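Local coordinates for PhiH1 repressor-like protein (Haloarcula marismortui ATCC 43049, PDB 3B73) that is of unknown function but probably binds DNA as a winged-helix-turn-helix repressor, at residues B[15-18]-B[19-22]; B[27-30]-B[31-34]; B[42-45]-B[46-50]. All coordinates share one frame; numbering follows the deposited sequence.

In the fold
Contact 1 is the most buried of the three: 15-18 and 19-22 are successive turns of helix 13-25, with isoleucines turned into the domain and R17 and D16 pairing across to the second subunit. Contact 2 is partly buried and joins strand 27-28 to short helix 30-34, where a glutamate and a water hold the entry to the helix. Contact 3 lies at the surface, at the start of helix 43-55, and its chemistry is that of serines, arginine and a sulfate. L33 of contact 2 packs on I18 and I21 of contact 1, and on V46 of contact 3; I18 also touches L50, so the three helices share one apolar centre.

Contact 1: B[15-18]-B[19-22]; sequences DDRI and LEII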
# COMPACT_ATOMS: atom_id res chain seq x y z
N ASP B 15 3.83 5.06 2.35
CA ASP B 15 3.34 5.00 3.72
C ASP B 15 3.27 3.57 4.28
O ASP B 15 3.69 3.34 5.42
CB ASP B 15 1.97 5.68 3.82
CG ASP B 15 2.06 7.18 3.58
OD1 ASP B 15 3.19 7.74 3.71
OD2 ASP B 15 1.03 7.80 3.24
N ASP B 16 2.72 2.63 3.51
CA ASP B 16 2.58 1.25 3.98
C ASP B 16 3.97 0.66 4.12
O ASP B 16 4.27 -0.02 5.11
CB ASP B 16 1.74 0.39 3.01
CG ASP B 16 0.24 0.43 3.31
OD1 ASP B 16 -0.22 1.31 4.06
OD2 ASP B 16 -0.50 -0.41 2.78
N ARG B 17 4.82 0.95 3.14
CA ARG B 17 6.20 0.46 3.17
C ARG B 17 6.92 0.99 4.39
O ARG B 17 7.53 0.22 5.14
CB ARG B 17 6.96 0.86 1.91
CG ARG B 17 6.39 0.27 0.65
CD ARG B 17 6.28 -1.25 0.73
NE ARG B 17 5.34 -1.64 -0.29
CZ ARG B 17 4.11 -2.06 -0.05
NH1 ARG B 17 3.68 -2.24 1.19
NH2 ARG B 17 3.31 -2.34 -1.06
N ILE B 18 6.84 2.29 4.61
CA ILE B 18 7.50 2.84 5.78
C ILE B 18 6.95 2.21 7.05
O ILE B 18 7.72 1.82 7.92
CB ILE B 18 7.35 4.35 5.85
CG1 ILE B 18 8.10 4.99 4.68
CG2 ILE B 18 7.81 4.86 7.20
CD1 ILE B 18 7.68 6.36 4.40
N LEU B 19 5.63 2.10 7.17
CA LEU B 19 5.07 1.50 8.38
C LEU B 19 5.58 0.06 8.57
O LEU B 19 5.93 -0.33 9.68
CB LEU B 19 3.55 1.54 8.38
CG LEU B 19 2.95 2.89 8.72
CD1 LEU B 19 1.49 2.89 8.38
CD2 LEU B 19 3.19 3.26 10.20
N GLU B 20 5.62 -0.70 7.49
CA GLU B 20 6.05 -2.10 7.52
C GLU B 20 7.51 -2.22 7.94
O GLU B 20 7.88 -3.11 8.71
CB GLU B 20 5.83 -2.77 6.14
CG GLU B 20 4.34 -2.98 5.83
CD GLU B 20 4.06 -3.21 4.35
OE1 GLU B 20 2.88 -3.49 4.03
OE2 GLU B 20 4.98 -3.12 3.50
N ILE B 21 8.33 -1.30 7.47
CA ILE B 21 9.75 -1.34 7.79
C ILE B 21 9.97 -0.97 9.25
O ILE B 21 10.73 -1.63 9.96
CB ILE B 21 10.57 -0.42 6.87
CG1 ILE B 21 10.76 -1.10 5.51
CG2 ILE B 21 11.92 -0.11 7.50
CD1 ILE B 21 11.11 -0.12 4.37
N ILE B 22 9.30 0.06 9.71
CA ILE B 22 9.47 0.46 11.09
C ILE B 22 8.89 -0.62 12.03
O ILE B 22 9.45 -0.91 13.07
CB ILE B 22 8.84 1.83 11.35
CG1 ILE B 22 9.65 2.90 10.60
CG2 ILE B 22 8.79 2.12 12.86
CD1 ILE B 22 9.14 4.31 10.82
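In both R17 and E20, CG stands beside the backbone N, anti to the carbonyl carbon; the arginine then folds back at chi2 (-55°) while the glutamate runs on extended, and the two chains end side by side, pointing the same way. R17 NH1 donates to E20 OE2 at 2.8 Å in a salt bridge that spans three residues of helix. The guanidinium and carboxylate planes are only 11° apart; NH1 comes to the syn side of OE2 but 30° out of the carboxylate plane, and the bond is bent at the hydrogen. R17 CD adds a contact of 3.6 Å to the same E20 OE2. The pair belongs to a larger charge cluster: E20 OE1 pairs with R5, R5 also pairs with D16, whose other oxygen bonds to the hydroxyl of Y76, and R17 NH2 reaches D16 of the second subunit. Putting an alanine at E20 would probably leave R17 NH1 without its mate and take from R5 one of its acid partners. Helix 13-25 is the first helix of the winged-helix domain, and here one of its flanks helps form the dimer interface. E20 CG leans on D16 O at 3.0 Å, an oxygen that also receives E20 N at 2.8 Å. On the inner side of the helix the contact is between isoleucines. I18 and I22 lie alongside each other, I18 CG2 touching I22 CD1 at 3.9 Å, and both pack against L50 of helix 43-55. I22 N completes this turn with a nearly straight bond to I18 O at 3.0 Å.

Contact 2: B[27-30]-B[31-34]; sequences NGSP and KELE
E32 OE2 is held by two donors: the backbone N of S29 at 3.1 Å and a water at 2.6 Å. This is the reciprocal half of a capping box, with S29 at the N-cap of helix 30-34 and E32 three residues on, its carboxylate turned back to the N-cap amide. The other half is absent, since the hydroxyl of S29 makes no capping bond. Helix 30-34 is the first helix of the helix-turn-helix, and strand 27-28, which pairs with strand 66-69 of the wing through G28 and Y67, leads straight into it. The glutamate reaches its target by bending: CG sits between the backbone N and the carbonyl carbon (chi1 70°), and the chain then bends at chi2 (80°) and brings the carboxylate back to S29 N. That amide meets OE2 on the anti side, 15° out of the carboxylate plane. The water, hydrogen-bonded also to N27 O at 2.8 Å, links the acid to the strand. E32 OE2 lies 3.0 Å from G28 CA, so the carboxylate presses on a backbone that carries no side chain there; a CB at this position would sit tightly against both OE2 and L33 CD1. Within the helix itself, P30 fills the first turn, where its lack of an N-H costs nothing, and P30 O accepts E34 N at 2.9 Å. L33 N bonds to S29 O at 3.0 Å, while L33 CG rests on that same carbonyl oxygen at 3.4 Å.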
# COMPACT_ATOMS: atom_id res chain seq x y z
N ASN B 27 12.55 0.95 14.95
CA ASN B 27 12.51 2.37 14.65
C ASN B 27 13.02 2.70 13.27
O ASN B 27 13.61 1.86 12.59
CB ASN B 27 13.26 3.18 15.70
CG ASN B 27 14.66 2.70 15.88
OD1 ASN B 27 15.26 2.17 14.95
ND2 ASN B 27 15.21 2.87 17.09
N GLY B 28 12.77 3.93 12.84
CA GLY B 28 13.17 4.36 11.52
C GLY B 28 13.59 5.82 11.52
O GLY B 28 13.18 6.60 12.38
N SER B 29 14.42 6.16 10.54
CA SER B 29 14.86 7.53 10.34
C SER B 29 15.03 7.70 8.84
O SER B 29 15.16 6.71 8.13
CB SER B 29 16.18 7.78 11.08
OG SER B 29 17.10 6.74 10.81
N PRO B 30 15.02 8.95 8.36
CA PRO B 30 14.97 9.16 6.91
C PRO B 30 16.12 8.48 6.18
O PRO B 30 15.89 7.70 5.25
CB PRO B 30 15.09 10.68 6.78
CG PRO B 30 14.63 11.21 8.11
CD PRO B 30 15.13 10.22 9.10
N LYS B 31 17.35 8.78 6.61
CA LYS B 31 18.53 8.24 5.94
C LYS B 31 18.47 6.72 5.82
O LYS B 31 18.63 6.17 4.73
CB LYS B 31 19.83 8.70 6.62
CG LYS B 31 21.10 8.52 5.76
CD LYS B 31 22.32 9.20 6.39
CE LYS B 31 22.11 10.71 6.59
NZ LYS B 31 23.16 11.34 7.46
N GLU B 32 18.22 6.02 6.92
CA GLU B 32 18.19 4.56 6.84
C GLU B 32 16.98 3.98 6.07
O GLU B 32 17.07 2.90 5.47
CB GLU B 32 18.39 3.92 8.22
CG GLU B 32 17.24 4.07 9.19
CD GLU B 32 16.12 3.08 8.91
OE1 GLU B 32 16.35 2.09 8.17
OE2 GLU B 32 15.01 3.29 9.44
N LEU B 33 15.85 4.69 6.06
CA LEU B 33 14.69 4.23 5.29
C LEU B 33 14.96 4.37 3.81
O LEU B 33 14.64 3.47 3.01
CB LEU B 33 13.44 5.00 5.68
CG LEU B 33 12.77 4.51 6.97
CD1 LEU B 33 11.78 5.54 7.46
CD2 LEU B 33 12.09 3.14 6.73
N GLU B 34 15.55 5.51 3.45
CA GLU B 34 16.01 5.82 2.09
C GLU B 34 16.85 4.68 1.49
O GLU B 34 16.72 4.33 0.31
CB GLU B 34 16.82 7.13 2.13
CG GLU B 34 17.58 7.43 0.87
CD GLU B 34 16.66 7.47 -0.32
OE1 GLU B 34 15.51 7.92 -0.14
OE2 GLU B 34 17.08 7.04 -1.41
O HOH W 1 14.34 0.82 10.06

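Contact 3: B[42-45]-B[46-50]; sequences SKSS and VSRRL. With SO4 (sulfate ion), chain D.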
# COMPACT_ATOMS: atom_id res chain seq x y z
N SER B 42 12.73 9.73 -2.35
CA SER B 42 13.92 10.42 -1.83
C SER B 42 13.89 10.61 -0.31
O SER B 42 12.82 10.54 0.34
CB SER B 42 14.08 11.80 -2.49
OG SER B 42 13.08 12.71 -2.02
N LYS B 43 15.06 10.88 0.25
CA LYS B 43 15.21 11.08 1.68
C LYS B 43 14.29 12.20 2.16
O LYS B 43 13.70 12.10 3.24
CB LYS B 43 16.69 11.34 2.05
CG LYS B 43 16.98 11.40 3.58
CD LYS B 43 18.40 11.92 3.92
CE LYS B 43 18.50 12.42 5.38
NZ LYS B 43 19.91 12.67 5.84
N SER B 44 14.14 13.25 1.36
CA SER B 44 13.25 14.35 1.75
C SER B 44 11.79 13.90 1.69
O SER B 44 10.96 14.33 2.51
CB SER B 44 13.50 15.60 0.89
OG SER B 44 13.38 15.31 -0.49
N SER B 45 11.46 13.04 0.73
CA SER B 45 10.10 12.55 0.61
C SER B 45 9.78 11.67 1.80
O SER B 45 8.70 11.76 2.39
CB SER B 45 9.90 11.75 -0.67
OG SER B 45 9.98 12.61 -1.78
N VAL B 46 10.74 10.81 2.15
CA VAL B 46 10.59 9.96 3.33
C VAL B 46 10.32 10.83 4.54
O VAL B 46 9.41 10.54 5.31
CB VAL B 46 11.84 9.09 3.58
CG1 VAL B 46 11.69 8.32 4.91
CG2 VAL B 46 12.05 8.15 2.40
N SER B 47 11.12 11.89 4.72
CA SER B 47 10.87 12.82 5.83
C SER B 47 9.46 13.37 5.82
O SER B 47 8.80 13.47 6.87
CB SER B 47 11.87 13.97 5.82
OG SER B 47 13.13 13.53 6.28
N ARG B 48 8.99 13.75 4.63
CA ARG B 48 7.62 14.24 4.47
C ARG B 48 6.58 13.20 4.89
O ARG B 48 5.66 13.51 5.65
CB ARG B 48 7.38 14.69 3.03
CG ARG B 48 7.60 16.18 2.84
CD ARG B 48 7.48 16.60 1.37
NE ARG B 48 8.78 16.60 0.70
CZ ARG B 48 9.05 15.92 -0.41
NH1 ARG B 48 8.10 15.19 -0.98
NH2 ARG B 48 10.26 15.99 -0.96
N ARG B 49 6.74 11.97 4.41
CA ARG B 49 5.83 10.89 4.78
C ARG B 49 5.91 10.57 6.27
O ARG B 49 4.89 10.33 6.93
CB ARG B 49 6.09 9.63 3.96
CG ARG B 49 5.89 9.82 2.47
CD ARG B 49 4.75 10.75 2.14
NE ARG B 49 3.44 10.31 2.63
CZ ARG B 49 2.31 10.97 2.40
NH1 ARG B 49 2.36 12.10 1.69
NH2 ARG B 49 1.14 10.54 2.86
N LEU B 50 7.13 10.58 6.82
CA LEU B 50 7.26 10.38 8.27
C LEU B 50 6.46 11.42 9.06
O LEU B 50 5.71 11.09 10.00
CB LEU B 50 8.74 10.39 8.71
CG LEU B 50 9.56 9.17 8.27
CD1 LEU B 50 11.04 9.43 8.50
CD2 LEU B 50 9.09 7.88 9.00
S SO4 D . 10.95 11.02 -5.28
O1 SO4 D . 9.60 10.52 -5.55
O2 SO4 D . 11.13 12.33 -5.93
O3 SO4 D . 11.11 11.18 -3.84
O4 SO4 D . 11.91 10.04 -5.81
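S42 and V46 open the backbone ladder of helix 43-55, V46 N donating to S42 O at 2.8 Å; the amides of S47, R48 and R49 follow, each bonded to the carbonyl four residues back. S47 OG adds a weak, long bond to K43 O, an oxygen that already takes the S47 amide. Hydroxyls and anion make up the second group. S42 is the N-cap residue, and its backbone N gives sulfate O3 a short, almost straight bond of 2.6 Å. S45 OG, beside its own backbone N (chi1 -68°), donates to the same O3 at 2.8 Å. One sulfate oxygen is thus gripped by an amide and a hydroxyl at the positive end of a helix, which would probably strengthen its hold on an anion. The hydroxyls of S42 and S44 are hydrogen-bonded to each other at 3.0 Å, either one able to donate. Cationic groups form the third. R48 turns back toward the start of the helix, bending at chi3 (-93°), and lays one face of its guanidinium over the backbone of the first turn, with S45 CA 3.5 Å above the plane. R48 NH1 reaches S45 OG at 3.3 Å in a weak bond. R49 leaves on another side to pair with D15 of helix 13-25. Last come the contacts of the valine: V46 CG2 lies 3.2 Å from S42 O, and the side chain also packs on L33. The sulfate probably comes from the crystallisation liquor, but a serine-rich helix start that holds a tetrahedral anion, with R48 lying nearby, is consistent with phosphate contacts by the recognition helix of a winged helix-turn-helix.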